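Local coordinates for protein nitrite oxidoreductase subunit A (Kuenenia stuttgartiensis, PDB 7B04) that belongs to the molybdopterin oxidoreductase family and holds a molybdenum atom, two MD1 groups and an iron/sulfur cluster in its interior, at residues B[287-293]-B[560-566]; B[71-75]-B[709-714]; B[304-308]-B[525-529]. All coordinates share one frame; numbering follows the deposited sequence.

Contact 1: B[287-293]-B[560-566]; sequences QTSDVDM and HTWAGNY. With MD1 (phosphoric acid 4-(2-amino-4-oxo-3,4,5,6,-tetrahydro-pteridin-6-yl)-2-hydroxy-3,4-dimercapto-but-3-en-yl ester guanylate ester), chain C.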
loop_
_atom_site.group_PDB
_atom_site.type_symbol
_atom_site.label_atom_id
_atom_site.label_comp_id
_atom_site.label_asym_id
_atom_site.label_seq_id
_atom_site.Cartn_x
_atom_site.Cartn_y
_atom_site.Cartn_z
ATOM N N GLN B 287 -26.999 2.704 -10.333
ATOM C CA GLN B 287 -26.257 2.097 -9.231
ATOM C C GLN B 287 -25.116 2.993 -8.761
ATOM O O GLN B 287 -24.998 3.296 -7.569
ATOM C CB GLN B 287 -25.727 0.728 -9.660
ATOM C CG GLN B 287 -25.142 -0.099 -8.530
ATOM C CD GLN B 287 -24.479 -1.372 -9.021
ATOM O OE1 GLN B 287 -24.255 -1.546 -10.219
ATOM N NE2 GLN B 287 -24.164 -2.271 -8.095
ATOM N N THR B 288 -24.266 3.434 -9.688
ATOM C CA THR B 288 -23.102 4.233 -9.326
ATOM C C THR B 288 -22.680 5.071 -10.523
ATOM O O THR B 288 -22.595 4.558 -11.642
ATOM C CB THR B 288 -21.941 3.349 -8.854
ATOM O OG1 THR B 288 -22.169 2.941 -7.500
ATOM C CG2 THR B 288 -20.623 4.111 -8.922
ATOM N N SER B 289 -22.421 6.355 -10.283
ATOM C CA SER B 289 -21.830 7.230 -11.288
ATOM C C SER B 289 -20.319 7.266 -11.077
ATOM O O SER B 289 -19.834 7.873 -10.118
ATOM C CB SER B 289 -22.430 8.631 -11.196
ATOM O OG SER B 289 -21.794 9.526 -12.092
ATOM N N ASP B 290 -19.579 6.587 -11.956
ATOM C CA ASP B 290 -18.121 6.588 -11.935
ATOM C C ASP B 290 -17.618 6.698 -13.371
ATOM O O ASP B 290 -18.403 6.685 -14.323
ATOM C CB ASP B 290 -17.574 5.343 -11.228
ATOM C CG ASP B 290 -18.116 4.055 -11.809
ATOM O OD1 ASP B 290 -18.950 4.114 -12.738
ATOM O OD2 ASP B 290 -17.709 2.978 -11.328
ATOM N N VAL B 291 -16.298 6.790 -13.536
ATOM C CA VAL B 291 -15.695 7.070 -14.835
ATOM C C VAL B 291 -14.469 6.195 -15.055
ATOM O O VAL B 291 -13.850 5.705 -14.106
ATOM C CB VAL B 291 -15.290 8.555 -14.983
ATOM C CG1 VAL B 291 -16.504 9.458 -14.918
ATOM C CG2 VAL B 291 -14.273 8.942 -13.916
ATOM N N ASP B 292 -14.133 5.983 -16.329
ATOM C CA ASP B 292 -12.790 5.526 -16.661
ATOM C C ASP B 292 -11.831 6.651 -16.301
ATOM O O ASP B 292 -11.903 7.739 -16.883
ATOM C CB ASP B 292 -12.668 5.166 -18.143
ATOM C CG ASP B 292 -13.493 3.957 -18.521
ATOM O OD1 ASP B 292 -13.709 3.085 -17.655
ATOM O OD2 ASP B 292 -13.922 3.878 -19.691
ATOM N N MET B 293 -10.924 6.395 -15.359
ATOM C CA MET B 293 -10.169 7.472 -14.730
ATOM C C MET B 293 -9.207 8.195 -15.666
ATOM O O MET B 293 -8.606 9.179 -15.246
ATOM C CB MET B 293 -9.440 6.959 -13.488
ATOM C CG MET B 293 -10.321 6.065 -12.633
ATOM S SD MET B 293 -9.579 5.575 -11.068
ATOM C CE MET B 293 -9.207 7.175 -10.355
ATOM N N HIS B 560 -19.025 11.956 -8.875
ATOM C CA HIS B 560 -18.726 10.533 -8.930
ATOM C C HIS B 560 -18.284 10.007 -7.574
ATOM O O HIS B 560 -17.606 10.705 -6.814
ATOM C CB HIS B 560 -17.641 10.248 -9.975
ATOM C CG HIS B 560 -17.937 10.834 -11.321
ATOM N ND1 HIS B 560 -18.930 10.345 -12.142
ATOM C CD2 HIS B 560 -17.376 11.873 -11.985
ATOM C CE1 HIS B 560 -18.969 11.057 -13.255
ATOM N NE2 HIS B 560 -18.034 11.988 -13.185
ATOM N N THR B 561 -18.671 8.768 -7.282
ATOM C CA THR B 561 -18.206 8.044 -6.111
ATOM C C THR B 561 -17.226 6.957 -6.532
ATOM O O THR B 561 -17.270 6.460 -7.661
ATOM C CB THR B 561 -19.371 7.418 -5.332
ATOM O OG1 THR B 561 -18.891 6.901 -4.085
ATOM C CG2 THR B 561 -20.008 6.290 -6.124
ATOM N N TRP B 562 -16.327 6.604 -5.618
ATOM C CA TRP B 562 -15.314 5.593 -5.874
ATOM C C TRP B 562 -15.355 4.539 -4.783
ATOM O O TRP B 562 -15.585 4.850 -3.611
ATOM C CB TRP B 562 -13.921 6.205 -5.955
ATOM C CG TRP B 562 -13.777 7.104 -7.116
ATOM C CD1 TRP B 562 -13.703 8.461 -7.094
ATOM C CD2 TRP B 562 -13.711 6.718 -8.494
ATOM N NE1 TRP B 562 -13.583 8.946 -8.370
ATOM C CE2 TRP B 562 -13.589 7.897 -9.250
ATOM C CE3 TRP B 562 -13.739 5.489 -9.159
ATOM C CZ2 TRP B 562 -13.493 7.888 -10.637
ATOM C CZ3 TRP B 562 -13.645 5.481 -10.538
ATOM C CH2 TRP B 562 -13.524 6.673 -11.261
ATOM N N ALA B 563 -15.121 3.295 -5.178
ATOM C CA ALA B 563 -15.295 2.169 -4.280
ATOM C C ALA B 563 -14.464 1.006 -4.815
ATOM O O ALA B 563 -13.556 1.203 -5.630
ATOM C CB ALA B 563 -16.786 1.826 -4.154
ATOM N N GLY B 564 -14.768 -0.200 -4.352
ATOM C CA GLY B 564 -14.166 -1.383 -4.919
ATOM C C GLY B 564 -14.779 -1.697 -6.272
ATOM O O GLY B 564 -15.496 -0.899 -6.876
ATOM N N ASN B 565 -14.481 -2.901 -6.754
ATOM C CA ASN B 565 -14.955 -3.340 -8.064
ATOM C C ASN B 565 -16.319 -3.997 -7.898
ATOM O O ASN B 565 -16.422 -5.150 -7.477
ATOM C CB ASN B 565 -13.958 -4.285 -8.722
ATOM C CG ASN B 565 -14.040 -4.238 -10.233
ATOM O OD1 ASN B 565 -14.876 -3.529 -10.795
ATOM N ND2 ASN B 565 -13.174 -4.989 -10.900
ATOM N N TYR B 566 -17.371 -3.262 -8.260
ATOM C CA TYR B 566 -18.747 -3.693 -8.063
ATOM C C TYR B 566 -19.482 -4.018 -9.349
ATOM O O TYR B 566 -20.521 -4.683 -9.295
ATOM C CB TYR B 566 -19.543 -2.579 -7.372
ATOM C CG TYR B 566 -19.710 -1.391 -8.296
ATOM C CD1 TYR B 566 -18.695 -0.455 -8.440
ATOM C CD2 TYR B 566 -20.862 -1.231 -9.062
ATOM C CE1 TYR B 566 -18.825 0.612 -9.302
ATOM C CE2 TYR B 566 -20.999 -0.167 -9.928
ATOM C CZ TYR B 566 -19.979 0.751 -10.041
ATOM O OH TYR B 566 -20.117 1.811 -10.905
HETATM P PB MD1 C . -11.890 5.774 0.215
HETATM O O3B MD1 C . -12.349 5.707 1.795
HETATM O O1B MD1 C . -10.761 6.765 0.058
HETATM O O2B MD1 C . -13.063 6.211 -0.628
HETATM O O3A MD1 C . -11.388 4.272 -0.253
HETATM C C10 MD1 C . -12.304 3.217 -0.364
HETATM C C11 MD1 C . -11.863 2.289 -1.532
HETATM O O11 MD1 C . -10.259 2.320 -1.516
HETATM C C12 MD1 C . -12.471 1.099 -1.417
HETATM S S12 MD1 C . -14.187 1.051 -0.826
HETATM C C13 MD1 C . -11.888 -0.290 -1.788
HETATM S S13 MD1 C . -12.987 -1.710 -1.526
HETATM C C14 MD1 C . -10.557 -0.562 -2.257
HETATM N N15 MD1 C . -9.619 -0.198 -1.008
HETATM C C16 MD1 C . -8.263 -0.070 -1.357
HETATM C C15 MD1 C . -7.167 -0.570 -0.486
HETATM O O14 MD1 C . -7.416 -1.106 0.541
HETATM N N17 MD1 C . -5.755 -0.390 -0.921
HETATM C C17 MD1 C . -5.434 0.311 -2.261
HETATM N N16 MD1 C . -4.055 0.480 -2.677
HETATM N N18 MD1 C . -6.547 0.822 -3.147
HETATM C C20 MD1 C . -7.919 0.654 -2.742
HETATM N N8 MD1 C . -8.994 1.114 -3.527
HETATM C C7 MD1 C . -10.175 0.029 -3.589
HETATM P PA MD1 C . -11.552 6.445 3.036
HETATM O O1A MD1 C . -11.996 5.805 4.327
HETATM O O2A MD1 C . -10.069 6.243 2.842
HETATM O "O5'" MD1 C . -11.878 8.059 3.101
HETATM C "C5'" MD1 C . -11.145 8.935 2.298
HETATM C "C4'" MD1 C . -10.890 10.298 3.034
HETATM O "O4'" MD1 C . -12.214 10.941 3.554
HETATM C "C1'" MD1 C . -11.832 11.410 4.985
HETATM N N9 MD1 C . -13.027 11.581 5.852
HETATM C C4 MD1 C . -13.884 12.567 5.605
HETATM N N3 MD1 C . -13.912 13.624 4.554
HETATM C C2 MD1 C . -15.003 14.595 4.523
HETATM N N2 MD1 C . -15.030 15.623 3.498
HETATM N N1 MD1 C . -16.054 14.532 5.509
HETATM C C6 MD1 C . -16.020 13.515 6.515
HETATM O O6 MD1 C . -16.879 13.455 7.326
HETATM C C5 MD1 C . -14.870 12.500 6.541
HETATM N N7 MD1 C . -14.602 11.476 7.347
HETATM C C8 MD1 C . -13.458 10.898 6.930
HETATM C "C2'" MD1 C . -11.103 10.447 5.384
HETATM O "O2'" MD1 C . -10.293 10.849 6.526
HETATM C "C3'" MD1 C . -10.150 10.123 4.064
HETATM O "O3'" MD1 C . -9.035 11.059 4.016
#
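The indole of Trp562 lies between Asp290 CB over one face and Met293 SD over the other, with Val291 O at its edge, in the plane. The sulfur stands 4.3 Å from the centroid of the six-membered ring of Trp562, a Met-aromatic contact. Val291 serves two rings: its CG2 touches CZ2 of Trp562 at 3.5 Å, while CG1 sits over the face of the His560 imidazole, 3.5 Å from the centroid and offset toward the rim, as a CH-pi contact. Ser289 OG meets that imidazole at its edge in a hydrogen bond to His560 ND1 (3.0 Å), while NE2 of His560 is hydrogen-bonded to Ser557 O. Thr288 OG1 lies over one face of the Tyr566 ring, offset toward the rim, and is hydrogen-bonded to Tyr270 OH. Gln287 OE1 and Asp290 OD2 lie at the ring's edge, and Gln287 NE2 bonds Asp1090 O.

His560 and Thr561 belong to strand 558-561, an outermost strand of a five-stranded parallel sheet, and the loop 287-293 runs along it. Thr561 N donates to Ser289 O (3.2 Å), tying the loop to the strand. From the strand the chain leads on to MD1, where Gly564, without a side chain, brings its CA within 3.6 Å of S13.

With CG between the backbone N and the carbonyl carbon (chi1 68°), Tyr566 points its ring at the loop, and OH donates to Asp290 OD2 at 2.7 Å from above the carboxylate plane, 49° out of it. Asp290 suits the spot because its other oxygen, OD1, forms salt bridges with Lys567 and Arg808.

Contact 2: B[71-75]-B[709-714]; sequences DTHAC and TNSCSN. With SF4 (iron/sulfur cluster), chain D.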
loop_
_atom_site.group_PDB
_atom_site.type_symbol
_atom_site.label_atom_id
_atom_site.label_comp_id
_atom_site.label_asym_id
_atom_site.label_seq_id
_atom_site.Cartn_x
_atom_site.Cartn_y
_atom_site.Cartn_z
ATOM N N ASP B 71 -9.073 -4.771 -5.840
ATOM C CA ASP B 71 -8.271 -3.520 -5.928
ATOM C C ASP B 71 -9.093 -2.441 -6.651
ATOM O O ASP B 71 -8.971 -1.249 -6.303
ATOM C CB ASP B 71 -6.929 -3.768 -6.622
ATOM C CG ASP B 71 -5.849 -2.779 -6.217
ATOM O OD1 ASP B 71 -5.633 -2.613 -5.000
ATOM O OD2 ASP B 71 -5.232 -2.183 -7.122
ATOM N N THR B 72 -9.892 -2.889 -7.623
ATOM C CA THR B 72 -10.660 -2.100 -8.590
ATOM C C THR B 72 -9.822 -1.779 -9.819
ATOM O O THR B 72 -10.292 -1.060 -10.712
ATOM C CB THR B 72 -11.263 -0.801 -8.024
ATOM O OG1 THR B 72 -12.332 -0.374 -8.878
ATOM C CG2 THR B 72 -10.257 0.334 -7.983
ATOM N N HIS B 73 -8.595 -2.294 -9.898
ATOM C CA HIS B 73 -7.692 -2.018 -11.003
ATOM C C HIS B 73 -7.430 -3.222 -11.892
ATOM O O HIS B 73 -7.239 -3.044 -13.097
ATOM C CB HIS B 73 -6.372 -1.459 -10.464
ATOM C CG HIS B 73 -6.548 -0.194 -9.686
ATOM N ND1 HIS B 73 -6.847 1.011 -10.282
ATOM C CD2 HIS B 73 -6.492 0.051 -8.356
ATOM C CE1 HIS B 73 -6.958 1.945 -9.352
ATOM N NE2 HIS B 73 -6.746 1.388 -8.174
ATOM N N ALA B 74 -7.427 -4.434 -11.329
ATOM C CA ALA B 74 -7.284 -5.676 -12.092
ATOM C C ALA B 74 -6.093 -5.607 -13.045
ATOM O O ALA B 74 -6.212 -5.841 -14.251
ATOM C CB ALA B 74 -8.574 -6.005 -12.846
ATOM N N CYS B 75 -4.932 -5.276 -12.489
ATOM C CA CYS B 75 -3.747 -5.049 -13.305
ATOM C C CYS B 75 -3.342 -6.310 -14.058
ATOM O O CYS B 75 -3.504 -7.435 -13.576
ATOM C CB CYS B 75 -2.587 -4.574 -12.429
ATOM S SG CYS B 75 -2.818 -2.939 -11.699
ATOM N N THR B 709 -12.664 -11.153 -15.687
ATOM C CA THR B 709 -12.872 -10.034 -14.777
ATOM C C THR B 709 -12.976 -8.746 -15.581
ATOM O O THR B 709 -12.492 -8.654 -16.712
ATOM C CB THR B 709 -11.754 -9.900 -13.735
ATOM O OG1 THR B 709 -12.046 -8.791 -12.874
ATOM C CG2 THR B 709 -10.428 -9.641 -14.412
ATOM N N ASN B 710 -13.595 -7.742 -14.961
ATOM C CA ASN B 710 -13.711 -6.402 -15.517
ATOM C C ASN B 710 -13.487 -5.413 -14.386
ATOM O O ASN B 710 -13.235 -5.797 -13.239
ATOM C CB ASN B 710 -15.090 -6.155 -16.148
ATOM C CG ASN B 710 -15.522 -7.258 -17.090
ATOM O OD1 ASN B 710 -14.750 -7.719 -17.929
ATOM N ND2 ASN B 710 -16.772 -7.683 -16.959
ATOM N N SER B 711 -13.551 -4.126 -14.709
ATOM C CA SER B 711 -13.403 -3.095 -13.695
ATOM C C SER B 711 -14.354 -1.946 -13.991
ATOM O O SER B 711 -14.902 -1.825 -15.089
ATOM C CB SER B 711 -11.960 -2.592 -13.604
ATOM O OG SER B 711 -11.846 -1.512 -12.697
ATOM N N CYS B 712 -14.547 -1.105 -12.979
ATOM C CA CYS B 712 -15.349 0.102 -13.096
ATOM C C CYS B 712 -14.501 1.358 -13.233
ATOM O O CYS B 712 -15.054 2.446 -13.423
ATOM C CB CYS B 712 -16.281 0.230 -11.890
ATOM S SG CYS B 712 -15.424 0.421 -10.314
ATOM N N SER B 713 -13.188 1.210 -13.061
ATOM C CA SER B 713 -12.267 2.361 -13.174
ATOM C C SER B 713 -11.477 2.290 -14.476
ATOM O O SER B 713 -10.754 3.227 -14.772
ATOM C CB SER B 713 -11.368 2.434 -12.003
ATOM O OG SER B 713 -10.722 1.204 -11.819
ATOM N N ASN B 714 -11.618 1.201 -15.215
ATOM C CA ASN B 714 -10.879 1.044 -16.491
ATOM C C ASN B 714 -11.746 0.263 -17.477
ATOM O O ASN B 714 -12.522 -0.577 -17.054
ATOM C CB ASN B 714 -9.491 0.451 -16.278
ATOM C CG ASN B 714 -9.558 -0.967 -15.790
ATOM O OD1 ASN B 714 -10.406 -1.707 -16.213
ATOM N ND2 ASN B 714 -8.678 -1.355 -14.901
HETATM FE FE1 SF4 D . -4.129 -3.940 -7.147
HETATM FE FE2 SF4 D . -2.656 -6.061 -8.037
HETATM FE FE3 SF4 D . -1.416 -3.714 -7.373
HETATM FE FE4 SF4 D . -2.960 -3.844 -9.621
HETATM S S1 SF4 D . -1.037 -4.993 -9.213
HETATM S S2 SF4 D . -2.970 -2.193 -8.049
HETATM S S3 SF4 D . -4.597 -5.272 -8.938
HETATM S S4 SF4 D . -2.567 -5.100 -5.971
#
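Ser711 carries OG anti to its backbone nitrogen (chi1 175°), whereas Ser713 turns its OG between backbone N and carbonyl carbon (chi1 53°); these different settings bring both hydroxyls close to one acceptor, Thr72 O. Ser711 OG donates to that oxygen at 2.6 Å, from above the carbonyl plane rather than on a lone pair. Ser713 OG also lies near Thr72 O. The same Ser711 OG accepts from Ser713 N at 3.1 Å, nearly straight at 170°, which closes an ST turn and fixes the rotation of the hydroxyl-bearing arm. Serine suits both places, since a short side chain with a hydroxyl can meet a backbone carbonyl at close range.

One residue on, Asn714 ND2 makes a weak bond to His73 O (2.9 Å), an oxygen that Arg113 also grips. Cys712 SG rests 3.5 Å from Thr72 OG1. The CB of Ala74 points toward Thr709, 4.4 Å from its CG2.

The backbone held in this way is part of the iron/sulfur cluster pocket. Cys75 SG binds FE4 of the cluster at 2.3 Å, and Asp71 OD2 lies 2.1 Å from FE1, although the exact pose of that carboxylate is doubtful. Cys75, and in the model Asp71, approach the cluster from the two ends of this segment, while the bond from Ser711 and the weak one from Asn714 probably help to position the loop through its middle carbonyls.

Contact 3: B[304-308]-B[525-529]; sequences QTGKN and YGEGV. With MD1 (phosphoric acid 4-(2-amino-4-oxo-3,4,5,6,-tetrahydro-pteridin-6-yl)-2-hydroxy-3,4-dimercapto-but-3-en-yl ester guanylate ester), chain C.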
loop_
_atom_site.group_PDB
_atom_site.type_symbol
_atom_site.label_atom_id
_atom_site.label_comp_id
_atom_site.label_asym_id
_atom_site.label_seq_id
_atom_site.Cartn_x
_atom_site.Cartn_y
_atom_site.Cartn_z
ATOM N N GLN B 304 -12.397 16.966 -4.488
ATOM C CA GLN B 304 -12.304 15.699 -3.772
ATOM C C GLN B 304 -12.827 15.929 -2.363
ATOM O O GLN B 304 -12.289 16.769 -1.634
ATOM C CB GLN B 304 -10.853 15.190 -3.724
ATOM C CG GLN B 304 -10.403 14.378 -4.930
ATOM C CD GLN B 304 -8.917 14.538 -5.214
ATOM O OE1 GLN B 304 -8.351 15.616 -5.033
ATOM N NE2 GLN B 304 -8.278 13.459 -5.652
ATOM N N THR B 305 -13.878 15.203 -1.978
ATOM C CA THR B 305 -14.530 15.445 -0.689
ATOM C C THR B 305 -14.349 14.313 0.320
ATOM O O THR B 305 -13.971 14.572 1.457
ATOM C CB THR B 305 -16.026 15.781 -0.913
ATOM O OG1 THR B 305 -16.589 16.370 0.272
ATOM C CG2 THR B 305 -16.836 14.574 -1.304
ATOM N N GLY B 306 -14.619 13.062 -0.043
ATOM C CA GLY B 306 -14.532 11.960 0.889
ATOM C C GLY B 306 -13.635 10.854 0.380
ATOM O O GLY B 306 -13.860 9.675 0.680
ATOM N N LYS B 307 -12.623 11.223 -0.389
ATOM C CA LYS B 307 -11.786 10.164 -0.996
ATOM C C LYS B 307 -10.288 10.470 -1.001
ATOM O O LYS B 307 -9.914 11.583 -1.325
ATOM C CB LYS B 307 -12.267 9.994 -2.435
ATOM C CG LYS B 307 -11.364 9.220 -3.365
ATOM C CD LYS B 307 -11.991 7.953 -3.817
ATOM C CE LYS B 307 -10.997 6.842 -4.016
ATOM N NZ LYS B 307 -11.676 5.537 -4.088
ATOM N N ASN B 308 -9.478 9.473 -0.652
ATOM C CA ASN B 308 -8.008 9.557 -0.792
ATOM C C ASN B 308 -7.658 8.924 -2.129
ATOM O O ASN B 308 -7.257 7.785 -2.152
ATOM C CB ASN B 308 -7.278 8.773 0.289
ATOM C CG ASN B 308 -6.023 9.461 0.756
ATOM O OD1 ASN B 308 -5.388 10.158 -0.011
ATOM N ND2 ASN B 308 -5.691 9.295 2.013
ATOM N N TYR B 525 -15.833 11.653 -4.692
ATOM C CA TYR B 525 -16.033 11.277 -3.306
ATOM C C TYR B 525 -15.951 9.771 -3.169
ATOM O O TYR B 525 -15.927 9.032 -4.155
ATOM C CB TYR B 525 -17.381 11.754 -2.767
ATOM C CG TYR B 525 -18.544 11.678 -3.720
ATOM C CD1 TYR B 525 -18.762 12.682 -4.649
ATOM C CD2 TYR B 525 -19.457 10.633 -3.654
ATOM C CE1 TYR B 525 -19.828 12.632 -5.505
ATOM C CE2 TYR B 525 -20.539 10.579 -4.513
ATOM C CZ TYR B 525 -20.716 11.581 -5.433
ATOM O OH TYR B 525 -21.789 11.523 -6.283
ATOM N N GLY B 526 -15.913 9.330 -1.930
ATOM C CA GLY B 526 -15.829 7.918 -1.617
ATOM C C GLY B 526 -16.407 7.653 -0.259
ATOM O O GLY B 526 -17.314 8.353 0.199
ATOM N N GLU B 527 -15.865 6.640 0.397
ATOM C CA GLU B 527 -16.381 6.158 1.665
ATOM C C GLU B 527 -15.844 6.936 2.853
ATOM O O GLU B 527 -16.142 6.582 3.997
ATOM C CB GLU B 527 -16.094 4.664 1.789
ATOM C CG GLU B 527 -16.954 3.854 0.828
ATOM C CD GLU B 527 -16.505 3.991 -0.615
ATOM O OE1 GLU B 527 -15.291 3.900 -0.869
ATOM O OE2 GLU B 527 -17.363 4.229 -1.492
ATOM N N GLY B 528 -15.043 7.974 2.611
ATOM C CA GLY B 528 -14.799 8.945 3.655
ATOM C C GLY B 528 -16.049 9.695 4.047
ATOM O O GLY B 528 -16.132 10.211 5.165
ATOM N N VAL B 529 -17.032 9.759 3.150
ATOM C CA VAL B 529 -18.323 10.363 3.448
ATOM C C VAL B 529 -19.436 9.332 3.307
ATOM O O VAL B 529 -20.497 9.466 3.926
ATOM C CB VAL B 529 -18.578 11.581 2.543
ATOM C CG1 VAL B 529 -17.535 12.655 2.804
ATOM C CG2 VAL B 529 -18.563 11.168 1.079
HETATM P PB MD1 C . -11.890 5.774 0.215
HETATM O O3B MD1 C . -12.349 5.707 1.795
HETATM O O1B MD1 C . -10.761 6.765 0.058
HETATM O O2B MD1 C . -13.063 6.211 -0.628
HETATM O O3A MD1 C . -11.388 4.272 -0.253
HETATM C C10 MD1 C . -12.304 3.217 -0.364
HETATM C C11 MD1 C . -11.863 2.289 -1.532
HETATM O O11 MD1 C . -10.259 2.320 -1.516
HETATM C C12 MD1 C . -12.471 1.099 -1.417
HETATM S S12 MD1 C . -14.187 1.051 -0.826
HETATM C C13 MD1 C . -11.888 -0.290 -1.788
HETATM S S13 MD1 C . -12.987 -1.710 -1.526
HETATM C C14 MD1 C . -10.557 -0.562 -2.257
HETATM N N15 MD1 C . -9.619 -0.198 -1.008
HETATM C C16 MD1 C . -8.263 -0.070 -1.357
HETATM C C15 MD1 C . -7.167 -0.570 -0.486
HETATM O O14 MD1 C . -7.416 -1.106 0.541
HETATM N N17 MD1 C . -5.755 -0.390 -0.921
HETATM C C17 MD1 C . -5.434 0.311 -2.261
HETATM N N16 MD1 C . -4.055 0.480 -2.677
HETATM N N18 MD1 C . -6.547 0.822 -3.147
HETATM C C20 MD1 C . -7.919 0.654 -2.742
HETATM N N8 MD1 C . -8.994 1.114 -3.527
HETATM C C7 MD1 C . -10.175 0.029 -3.589
HETATM P PA MD1 C . -11.552 6.445 3.036
HETATM O O1A MD1 C . -11.996 5.805 4.327
HETATM O O2A MD1 C . -10.069 6.243 2.842
HETATM O "O5'" MD1 C . -11.878 8.059 3.101
HETATM C "C5'" MD1 C . -11.145 8.935 2.298
HETATM C "C4'" MD1 C . -10.890 10.298 3.034
HETATM O "O4'" MD1 C . -12.214 10.941 3.554
HETATM C "C1'" MD1 C . -11.832 11.410 4.985
HETATM N N9 MD1 C . -13.027 11.581 5.852
HETATM C C4 MD1 C . -13.884 12.567 5.605
HETATM N N3 MD1 C . -13.912 13.624 4.554
HETATM C C2 MD1 C . -15.003 14.595 4.523
HETATM N N2 MD1 C . -15.030 15.623 3.498
HETATM N N1 MD1 C . -16.054 14.532 5.509
HETATM C C6 MD1 C . -16.020 13.515 6.515
HETATM O O6 MD1 C . -16.879 13.455 7.326
HETATM C C5 MD1 C . -14.870 12.500 6.541
HETATM N N7 MD1 C . -14.602 11.476 7.347
HETATM C C8 MD1 C . -13.458 10.898 6.930
HETATM C "C2'" MD1 C . -11.103 10.447 5.384
HETATM O "O2'" MD1 C . -10.293 10.849 6.526
HETATM C "C3'" MD1 C . -10.150 10.123 4.064
HETATM O "O3'" MD1 C . -9.035 11.059 4.016
#
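Gly306 and Gly528 meet just beyond the C-terminal ends of strands 301-304 and 521-525, neighbours in a parallel sheet, where the two loops hold the guanylate half of MD1. Having no side chains, the glycines let the backbones come together, and Gly528 N donates to Gly306 O at 2.8 Å, in the carbonyl plane on a lone pair. Val529, in the short, weakly bonded helix 527-530, packs CG1 against Gly306 CA at 3.6 Å and turns the same methyl to the guanine, near N1 and C2. Thr305 lies beside Tyr525, pointing the same way: with OG1 anti to the backbone N (chi1 -164°), CG2 falls between N and the carbonyl carbon and meets Tyr525 CB at 3.2 Å. Tyr525 OH is hydrogen-bonded to His280 and Ser559.

Main-chain nitrogens hold the phosphate: Glu527 N donates to O2B of MD1 (3.0 Å), and Asn308 N, at the N-cap of helix 309-312, donates to O1B (3.1 Å). The bent chain of Lys307 carries NZ to 3.8 Å from O2B, where its positive charge probably helps offset the phosphate. Thr305 O takes a weak bond from the guanine amino group N2. Such loops at the carboxyl edge of a parallel sheet, with glycines beside a diphosphate, are typical of Rossmann-like nucleotide-binding domains.

Overall arrangement
Along the chain the order is 71-75, 287-293, 304-308, 525-529, 560-566 and 709-714, so contact 2 encloses contact 1, which in turn encloses contact 3. Contacts 1 and 3 share the five-stranded parallel sheet, in which strand 521-525 pairs with both 301-304 and 558-561, and their centres are about 12 Å apart. Contact 2 lies on the other side of contact 1, about 10 Å from it between centres, and is joined to it by probable hydrogen bonds from Asn565 to Asn710 and from Met293 to Ser713. Contacts 2 and 3 do not touch, with nearest atoms about 7 Å apart. Together they link the iron/sulfur cluster loop to the pocket of the MD1 held by contacts 1 and 3 through the buried core.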